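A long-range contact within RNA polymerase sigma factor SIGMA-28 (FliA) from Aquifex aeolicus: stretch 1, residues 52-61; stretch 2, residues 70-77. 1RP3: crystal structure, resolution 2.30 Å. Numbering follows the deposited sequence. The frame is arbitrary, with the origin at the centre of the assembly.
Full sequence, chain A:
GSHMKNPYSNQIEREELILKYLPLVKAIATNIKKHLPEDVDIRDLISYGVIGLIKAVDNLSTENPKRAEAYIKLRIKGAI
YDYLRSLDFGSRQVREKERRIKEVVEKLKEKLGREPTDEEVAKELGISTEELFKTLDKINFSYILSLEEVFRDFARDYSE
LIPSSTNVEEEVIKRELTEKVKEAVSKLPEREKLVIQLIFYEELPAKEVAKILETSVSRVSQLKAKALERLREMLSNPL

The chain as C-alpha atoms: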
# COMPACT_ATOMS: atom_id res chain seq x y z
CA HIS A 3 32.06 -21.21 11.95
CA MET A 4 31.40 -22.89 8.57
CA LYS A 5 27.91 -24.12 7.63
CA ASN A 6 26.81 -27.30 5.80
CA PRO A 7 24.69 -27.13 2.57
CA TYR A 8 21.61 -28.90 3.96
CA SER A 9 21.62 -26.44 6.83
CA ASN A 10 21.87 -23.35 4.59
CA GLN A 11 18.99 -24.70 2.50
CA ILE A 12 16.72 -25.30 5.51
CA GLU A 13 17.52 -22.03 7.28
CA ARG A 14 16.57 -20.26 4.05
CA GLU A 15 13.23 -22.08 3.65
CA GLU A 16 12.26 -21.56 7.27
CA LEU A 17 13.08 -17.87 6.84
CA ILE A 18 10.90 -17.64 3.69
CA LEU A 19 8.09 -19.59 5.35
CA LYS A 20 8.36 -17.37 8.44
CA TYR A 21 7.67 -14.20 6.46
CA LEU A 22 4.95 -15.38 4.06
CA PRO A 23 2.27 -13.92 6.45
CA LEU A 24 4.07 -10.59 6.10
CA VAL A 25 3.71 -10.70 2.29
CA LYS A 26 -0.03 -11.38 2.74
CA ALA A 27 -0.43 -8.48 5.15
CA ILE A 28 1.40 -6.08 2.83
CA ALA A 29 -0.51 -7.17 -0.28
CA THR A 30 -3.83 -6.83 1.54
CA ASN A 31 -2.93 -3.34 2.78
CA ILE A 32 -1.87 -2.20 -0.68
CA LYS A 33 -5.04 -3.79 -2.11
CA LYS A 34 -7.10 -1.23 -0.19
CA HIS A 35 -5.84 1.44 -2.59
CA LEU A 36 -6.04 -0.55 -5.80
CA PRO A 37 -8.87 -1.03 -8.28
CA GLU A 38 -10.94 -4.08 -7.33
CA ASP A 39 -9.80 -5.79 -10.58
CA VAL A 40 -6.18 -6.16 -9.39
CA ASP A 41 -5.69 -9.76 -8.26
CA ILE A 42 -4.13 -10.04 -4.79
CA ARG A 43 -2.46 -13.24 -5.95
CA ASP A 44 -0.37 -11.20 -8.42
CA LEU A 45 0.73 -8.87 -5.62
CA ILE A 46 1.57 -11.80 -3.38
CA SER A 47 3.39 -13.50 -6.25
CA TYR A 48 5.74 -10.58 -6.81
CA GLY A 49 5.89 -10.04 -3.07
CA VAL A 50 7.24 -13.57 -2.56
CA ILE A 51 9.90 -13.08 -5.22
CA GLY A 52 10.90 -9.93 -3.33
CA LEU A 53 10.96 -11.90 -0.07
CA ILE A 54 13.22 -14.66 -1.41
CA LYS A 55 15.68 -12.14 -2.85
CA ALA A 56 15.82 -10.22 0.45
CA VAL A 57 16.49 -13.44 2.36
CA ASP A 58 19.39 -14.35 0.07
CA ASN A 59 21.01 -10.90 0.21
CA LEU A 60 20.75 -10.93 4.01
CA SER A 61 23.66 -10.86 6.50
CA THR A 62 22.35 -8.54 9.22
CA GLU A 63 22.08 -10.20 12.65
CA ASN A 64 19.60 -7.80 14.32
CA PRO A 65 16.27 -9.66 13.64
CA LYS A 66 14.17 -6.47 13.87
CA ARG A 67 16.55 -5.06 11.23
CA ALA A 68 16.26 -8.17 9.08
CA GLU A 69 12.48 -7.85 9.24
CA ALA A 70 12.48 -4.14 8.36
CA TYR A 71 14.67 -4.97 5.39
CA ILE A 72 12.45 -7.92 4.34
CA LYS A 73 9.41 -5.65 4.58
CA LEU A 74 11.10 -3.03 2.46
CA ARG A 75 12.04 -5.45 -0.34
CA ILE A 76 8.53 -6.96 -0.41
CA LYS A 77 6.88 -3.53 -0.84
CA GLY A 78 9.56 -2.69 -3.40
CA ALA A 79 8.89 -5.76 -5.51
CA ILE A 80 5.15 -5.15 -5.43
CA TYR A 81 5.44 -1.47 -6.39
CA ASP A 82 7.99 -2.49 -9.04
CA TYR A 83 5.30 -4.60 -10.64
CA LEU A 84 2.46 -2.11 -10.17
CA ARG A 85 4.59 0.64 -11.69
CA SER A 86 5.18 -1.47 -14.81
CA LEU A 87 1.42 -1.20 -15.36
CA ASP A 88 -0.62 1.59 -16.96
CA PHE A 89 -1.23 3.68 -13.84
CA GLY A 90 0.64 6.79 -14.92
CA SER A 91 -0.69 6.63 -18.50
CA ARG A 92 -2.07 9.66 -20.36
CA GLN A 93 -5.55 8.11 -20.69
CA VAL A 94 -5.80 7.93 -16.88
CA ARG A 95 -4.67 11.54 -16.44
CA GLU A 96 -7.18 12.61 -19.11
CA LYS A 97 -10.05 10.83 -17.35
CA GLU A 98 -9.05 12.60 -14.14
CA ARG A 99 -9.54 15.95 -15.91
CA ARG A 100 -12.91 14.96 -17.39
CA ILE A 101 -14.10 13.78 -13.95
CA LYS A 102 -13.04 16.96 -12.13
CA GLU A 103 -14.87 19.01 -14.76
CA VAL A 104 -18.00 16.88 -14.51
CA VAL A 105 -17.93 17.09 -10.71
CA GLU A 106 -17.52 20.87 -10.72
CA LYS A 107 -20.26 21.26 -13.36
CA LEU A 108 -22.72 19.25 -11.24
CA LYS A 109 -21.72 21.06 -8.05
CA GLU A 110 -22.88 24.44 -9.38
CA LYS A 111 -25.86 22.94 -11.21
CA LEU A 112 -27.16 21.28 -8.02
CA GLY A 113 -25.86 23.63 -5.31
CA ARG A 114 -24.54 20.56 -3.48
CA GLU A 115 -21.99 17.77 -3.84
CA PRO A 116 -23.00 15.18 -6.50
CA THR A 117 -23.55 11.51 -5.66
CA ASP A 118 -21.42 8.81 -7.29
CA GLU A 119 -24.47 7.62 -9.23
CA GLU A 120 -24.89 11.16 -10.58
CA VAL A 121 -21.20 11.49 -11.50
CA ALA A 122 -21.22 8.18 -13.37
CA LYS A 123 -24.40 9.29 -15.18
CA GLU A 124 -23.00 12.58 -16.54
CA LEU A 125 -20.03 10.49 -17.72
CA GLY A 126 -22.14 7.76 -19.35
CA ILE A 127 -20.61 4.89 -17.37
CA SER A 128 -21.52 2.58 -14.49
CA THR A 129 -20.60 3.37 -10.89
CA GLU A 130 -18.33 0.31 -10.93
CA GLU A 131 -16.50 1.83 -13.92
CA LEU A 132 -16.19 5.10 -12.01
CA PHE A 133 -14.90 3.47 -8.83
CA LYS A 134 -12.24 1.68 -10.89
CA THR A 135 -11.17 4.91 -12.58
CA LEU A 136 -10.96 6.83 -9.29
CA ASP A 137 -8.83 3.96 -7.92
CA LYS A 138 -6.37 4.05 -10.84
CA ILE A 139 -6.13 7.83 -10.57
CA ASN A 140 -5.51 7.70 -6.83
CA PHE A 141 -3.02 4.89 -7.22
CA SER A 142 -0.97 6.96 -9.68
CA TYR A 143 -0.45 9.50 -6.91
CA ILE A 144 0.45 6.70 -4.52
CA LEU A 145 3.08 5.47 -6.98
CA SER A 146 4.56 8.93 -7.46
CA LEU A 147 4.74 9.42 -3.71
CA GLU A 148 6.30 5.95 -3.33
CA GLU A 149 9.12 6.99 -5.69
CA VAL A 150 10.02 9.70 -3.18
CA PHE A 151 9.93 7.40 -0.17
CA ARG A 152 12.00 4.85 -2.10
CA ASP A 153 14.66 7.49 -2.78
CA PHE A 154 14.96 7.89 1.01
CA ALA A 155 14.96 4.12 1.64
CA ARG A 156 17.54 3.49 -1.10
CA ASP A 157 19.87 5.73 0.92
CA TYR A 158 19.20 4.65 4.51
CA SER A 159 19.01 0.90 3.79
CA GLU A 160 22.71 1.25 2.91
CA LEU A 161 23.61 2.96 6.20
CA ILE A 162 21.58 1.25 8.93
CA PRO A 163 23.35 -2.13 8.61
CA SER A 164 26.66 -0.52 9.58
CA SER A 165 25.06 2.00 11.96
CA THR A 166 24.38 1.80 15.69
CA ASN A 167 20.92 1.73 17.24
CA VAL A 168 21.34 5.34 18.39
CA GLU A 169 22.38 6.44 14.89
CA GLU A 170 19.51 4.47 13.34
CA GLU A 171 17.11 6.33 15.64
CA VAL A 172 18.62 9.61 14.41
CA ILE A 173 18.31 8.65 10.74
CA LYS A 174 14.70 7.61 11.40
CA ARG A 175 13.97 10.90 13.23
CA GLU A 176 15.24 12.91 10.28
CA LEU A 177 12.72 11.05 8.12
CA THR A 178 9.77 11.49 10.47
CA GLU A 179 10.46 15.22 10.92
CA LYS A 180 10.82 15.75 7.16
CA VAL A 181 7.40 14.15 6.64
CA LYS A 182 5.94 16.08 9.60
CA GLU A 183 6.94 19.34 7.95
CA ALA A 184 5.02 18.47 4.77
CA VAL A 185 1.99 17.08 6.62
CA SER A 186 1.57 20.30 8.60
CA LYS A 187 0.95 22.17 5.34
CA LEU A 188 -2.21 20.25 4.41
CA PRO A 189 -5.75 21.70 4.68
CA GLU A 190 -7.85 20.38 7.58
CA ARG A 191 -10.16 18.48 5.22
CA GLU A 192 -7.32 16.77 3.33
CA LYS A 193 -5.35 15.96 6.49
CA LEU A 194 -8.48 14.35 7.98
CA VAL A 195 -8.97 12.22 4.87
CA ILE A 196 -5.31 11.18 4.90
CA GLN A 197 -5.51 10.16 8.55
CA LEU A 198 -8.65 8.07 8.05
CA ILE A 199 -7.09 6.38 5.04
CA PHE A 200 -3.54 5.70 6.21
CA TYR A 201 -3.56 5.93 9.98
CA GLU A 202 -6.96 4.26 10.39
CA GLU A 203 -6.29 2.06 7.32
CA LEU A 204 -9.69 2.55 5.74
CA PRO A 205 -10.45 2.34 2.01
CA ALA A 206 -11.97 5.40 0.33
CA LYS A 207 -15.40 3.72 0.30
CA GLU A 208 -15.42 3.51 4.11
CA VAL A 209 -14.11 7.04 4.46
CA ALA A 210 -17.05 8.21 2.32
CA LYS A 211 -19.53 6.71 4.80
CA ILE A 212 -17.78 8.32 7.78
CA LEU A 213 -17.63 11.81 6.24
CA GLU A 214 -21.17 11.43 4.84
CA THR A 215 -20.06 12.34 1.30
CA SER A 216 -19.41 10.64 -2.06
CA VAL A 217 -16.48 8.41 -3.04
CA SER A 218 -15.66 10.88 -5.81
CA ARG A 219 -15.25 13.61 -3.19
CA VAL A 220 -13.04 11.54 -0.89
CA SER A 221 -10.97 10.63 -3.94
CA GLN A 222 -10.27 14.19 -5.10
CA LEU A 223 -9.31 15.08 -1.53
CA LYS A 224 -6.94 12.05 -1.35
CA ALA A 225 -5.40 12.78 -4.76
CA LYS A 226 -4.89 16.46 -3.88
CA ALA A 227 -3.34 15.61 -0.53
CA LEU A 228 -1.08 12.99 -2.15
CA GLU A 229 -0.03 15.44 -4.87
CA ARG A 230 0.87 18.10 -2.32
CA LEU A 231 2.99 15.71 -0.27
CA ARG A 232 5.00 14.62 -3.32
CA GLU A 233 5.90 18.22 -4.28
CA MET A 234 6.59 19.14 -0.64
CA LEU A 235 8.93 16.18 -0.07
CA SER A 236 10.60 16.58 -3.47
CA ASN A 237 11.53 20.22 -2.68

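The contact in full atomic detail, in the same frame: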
# COMPACT_ATOMS: atom_id res chain seq x y z
N GLY A 52 10.19 -10.94 -4.08
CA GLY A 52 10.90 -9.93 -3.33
C GLY A 52 11.43 -10.49 -2.01
O GLY A 52 12.57 -10.24 -1.63
N LEU A 53 10.60 -11.28 -1.34
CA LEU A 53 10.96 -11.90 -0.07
C LEU A 53 12.16 -12.84 -0.19
O LEU A 53 13.09 -12.78 0.62
CB LEU A 53 9.76 -12.65 0.50
CG LEU A 53 10.02 -13.65 1.62
CD1 LEU A 53 10.66 -12.98 2.84
CD2 LEU A 53 8.71 -14.32 2.01
N ILE A 54 12.15 -13.70 -1.20
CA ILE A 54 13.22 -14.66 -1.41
C ILE A 54 14.54 -13.95 -1.71
O ILE A 54 15.59 -14.38 -1.24
CB ILE A 54 12.88 -15.62 -2.57
CG1 ILE A 54 11.66 -16.46 -2.21
CG2 ILE A 54 14.08 -16.50 -2.91
CD1 ILE A 54 11.16 -17.36 -3.37
N LYS A 55 14.49 -12.90 -2.51
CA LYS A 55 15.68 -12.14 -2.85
C LYS A 55 16.27 -11.44 -1.63
O LYS A 55 17.48 -11.42 -1.46
CB LYS A 55 15.39 -11.13 -3.95
CG LYS A 55 15.20 -11.78 -5.31
CD LYS A 55 14.89 -10.74 -6.37
CE LYS A 55 14.80 -11.35 -7.75
NZ LYS A 55 14.29 -10.35 -8.75
N ALA A 56 15.40 -10.90 -0.77
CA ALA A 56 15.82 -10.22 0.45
C ALA A 56 16.49 -11.21 1.40
O ALA A 56 17.49 -10.89 2.04
CB ALA A 56 14.62 -9.56 1.15
N VAL A 57 15.94 -12.41 1.48
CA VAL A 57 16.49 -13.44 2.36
C VAL A 57 17.90 -13.85 1.92
O VAL A 57 18.80 -14.00 2.75
CB VAL A 57 15.57 -14.67 2.43
CG1 VAL A 57 16.29 -15.88 3.02
CG2 VAL A 57 14.35 -14.34 3.25
N ASP A 58 18.10 -13.95 0.62
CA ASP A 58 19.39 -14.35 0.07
C ASP A 58 20.47 -13.29 0.25
O ASP A 58 21.62 -13.62 0.52
CB ASP A 58 19.25 -14.71 -1.42
CG ASP A 58 18.42 -15.96 -1.65
OD1 ASP A 58 18.13 -16.69 -0.68
OD2 ASP A 58 18.07 -16.23 -2.83
N ASN A 59 20.08 -12.03 0.08
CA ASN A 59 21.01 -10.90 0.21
C ASN A 59 20.99 -10.38 1.65
O ASN A 59 21.15 -9.18 1.88
CB ASN A 59 20.65 -9.78 -0.78
N LEU A 60 20.80 -11.29 2.60
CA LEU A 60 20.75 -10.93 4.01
C LEU A 60 22.03 -11.38 4.73
O LEU A 60 22.62 -12.40 4.38
CB LEU A 60 19.53 -11.61 4.65
CG LEU A 60 18.83 -10.94 5.84
CD1 LEU A 60 18.36 -9.57 5.44
CD2 LEU A 60 17.66 -11.79 6.29
N SER A 61 22.46 -10.58 5.70
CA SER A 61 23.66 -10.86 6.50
C SER A 61 23.58 -10.15 7.85
O SER A 61 24.41 -10.39 8.74
CB SER A 61 24.93 -10.43 5.75
OG SER A 61 25.21 -11.31 4.68
N ALA A 70 12.71 -5.44 8.99
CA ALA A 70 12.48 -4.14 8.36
C ALA A 70 13.01 -4.15 6.93
O ALA A 70 12.40 -3.59 6.01
CB ALA A 70 13.14 -3.04 9.17
N TYR A 71 14.11 -4.87 6.72
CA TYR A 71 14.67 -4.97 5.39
C TYR A 71 13.75 -5.84 4.51
O TYR A 71 13.47 -5.49 3.36
CB TYR A 71 16.08 -5.56 5.43
CG TYR A 71 16.71 -5.67 4.06
CD1 TYR A 71 17.02 -4.51 3.34
CD2 TYR A 71 16.97 -6.91 3.47
CE1 TYR A 71 17.56 -4.58 2.07
CE2 TYR A 71 17.51 -7.00 2.20
CZ TYR A 71 17.80 -5.82 1.50
OH TYR A 71 18.32 -5.86 0.21
N ILE A 72 13.33 -6.98 5.05
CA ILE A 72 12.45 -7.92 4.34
C ILE A 72 11.20 -7.15 3.90
O ILE A 72 10.80 -7.20 2.74
CB ILE A 72 11.95 -9.09 5.27
CG1 ILE A 72 13.11 -9.88 5.89
CG2 ILE A 72 10.99 -9.98 4.51
CD1 ILE A 72 14.03 -10.49 4.92
N LYS A 73 10.61 -6.42 4.85
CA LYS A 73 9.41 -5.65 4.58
C LYS A 73 9.62 -4.65 3.46
O LYS A 73 8.78 -4.50 2.58
CB LYS A 73 8.94 -4.92 5.83
CG LYS A 73 7.56 -4.33 5.68
CD LYS A 73 7.39 -3.03 6.45
CE LYS A 73 7.51 -3.23 7.95
NZ LYS A 73 7.47 -1.92 8.66
N LEU A 74 10.78 -4.02 3.47
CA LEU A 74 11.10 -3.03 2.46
C LEU A 74 11.22 -3.64 1.06
O LEU A 74 10.71 -3.07 0.09
CB LEU A 74 12.39 -2.33 2.87
CG LEU A 74 12.92 -1.23 1.96
CD1 LEU A 74 11.89 -0.09 1.86
CD2 LEU A 74 14.23 -0.74 2.52
N ARG A 75 11.88 -4.79 0.95
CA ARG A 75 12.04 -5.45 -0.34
C ARG A 75 10.71 -5.97 -0.90
O ARG A 75 10.49 -5.94 -2.11
CB ARG A 75 13.07 -6.58 -0.27
CG ARG A 75 14.48 -6.12 0.11
CD ARG A 75 15.11 -5.27 -0.98
NE ARG A 75 15.04 -5.90 -2.30
CZ ARG A 75 15.92 -6.78 -2.78
NH1 ARG A 75 16.97 -7.16 -2.04
NH2 ARG A 75 15.74 -7.30 -3.99
N ILE A 76 9.83 -6.44 -0.02
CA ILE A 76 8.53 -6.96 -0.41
C ILE A 76 7.71 -5.83 -1.04
O ILE A 76 7.19 -5.98 -2.14
CB ILE A 76 7.76 -7.56 0.80
CG1 ILE A 76 8.45 -8.83 1.28
CG2 ILE A 76 6.29 -7.82 0.46
CD1 ILE A 76 7.94 -9.31 2.63
N LYS A 77 7.62 -4.70 -0.34
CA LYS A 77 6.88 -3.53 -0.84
C LYS A 77 7.49 -3.08 -2.17
O LYS A 77 6.78 -2.83 -3.14
CB LYS A 77 6.91 -2.38 0.17
CG LYS A 77 6.17 -2.69 1.47
CD LYS A 77 6.02 -1.49 2.39
CE LYS A 77 5.14 -1.84 3.61
NZ LYS A 77 4.76 -0.65 4.44

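The two stretches form a close, roughly antiparallel helix-helix contact held by apolar packing around small residues, with no hydrogen bond passing between them among the modelled atoms. The axes of helix 52-58 and helix 70-77 approach to 8.1 Å with an angle of 141° between their N-to-C directions, and the contact buries 451 Å² in total.

The backbones come nearest at G52, whose CA lies 4.8 Å from the CA of I76. Glycine suits this position because a CB here would point toward the second helix and sit 3.0 Å from R75 O, a clash. One turn later A56 takes up the small-residue role, its CA 5.6 Å from the CA of I72. Its methyl group contacts three side chains of the second helix: A56 CB lies 3.6 Å from R75 CG, 3.9 Å from I72 CD1 and 4.0 Å from Y71 CE2.

I72 is the main apolar contributor from the second helix. Its CA-to-CB bond points sideways, but with both chi angles in m the end of the side chain comes nearer to the first stretch. There I72 CD1 meets V57 CG2 at 4.2 Å and L60 CD2 at 4.1 Å, while the other branch places I72 CG2 3.4 Å from L53 CD1. L53 also reaches the next turn of the partner helix, with L53 CB 4.1 Å from I76 CG1. Branched aliphatic side chains fit well here, since they fill the space beside the close approach without polar groups that would need partners. L53, A56, V57, I72 and I76 are all buried.

Beyond D58 the first stretch leaves the helix at N59, and L60 extends the apolar surface from the following loop. L60 CD1 packs 3.6 Å from Y71 CD2, although L60 is poorly ordered. The CA-to-CB bond of Y71 points toward the first stretch, chi1 is t, and the ring presents its edge to A56 O, with Y71 CE2 3.9 Å from that atom.

R75, partly exposed, lies against A56. Its first three chi angles are all m, folding the chain so that its aliphatic part packs on the alanine while one face of the guanidinium lies over A56 N. R75 NH2 approaches K55 CB at 3.8 Å, and R75 NH1 donates a hydrogen bond to Y71 OH at 2.9 Å. This bond within the second stretch links two side chains that both pack against A56 and gives the guanidinium a polar partner.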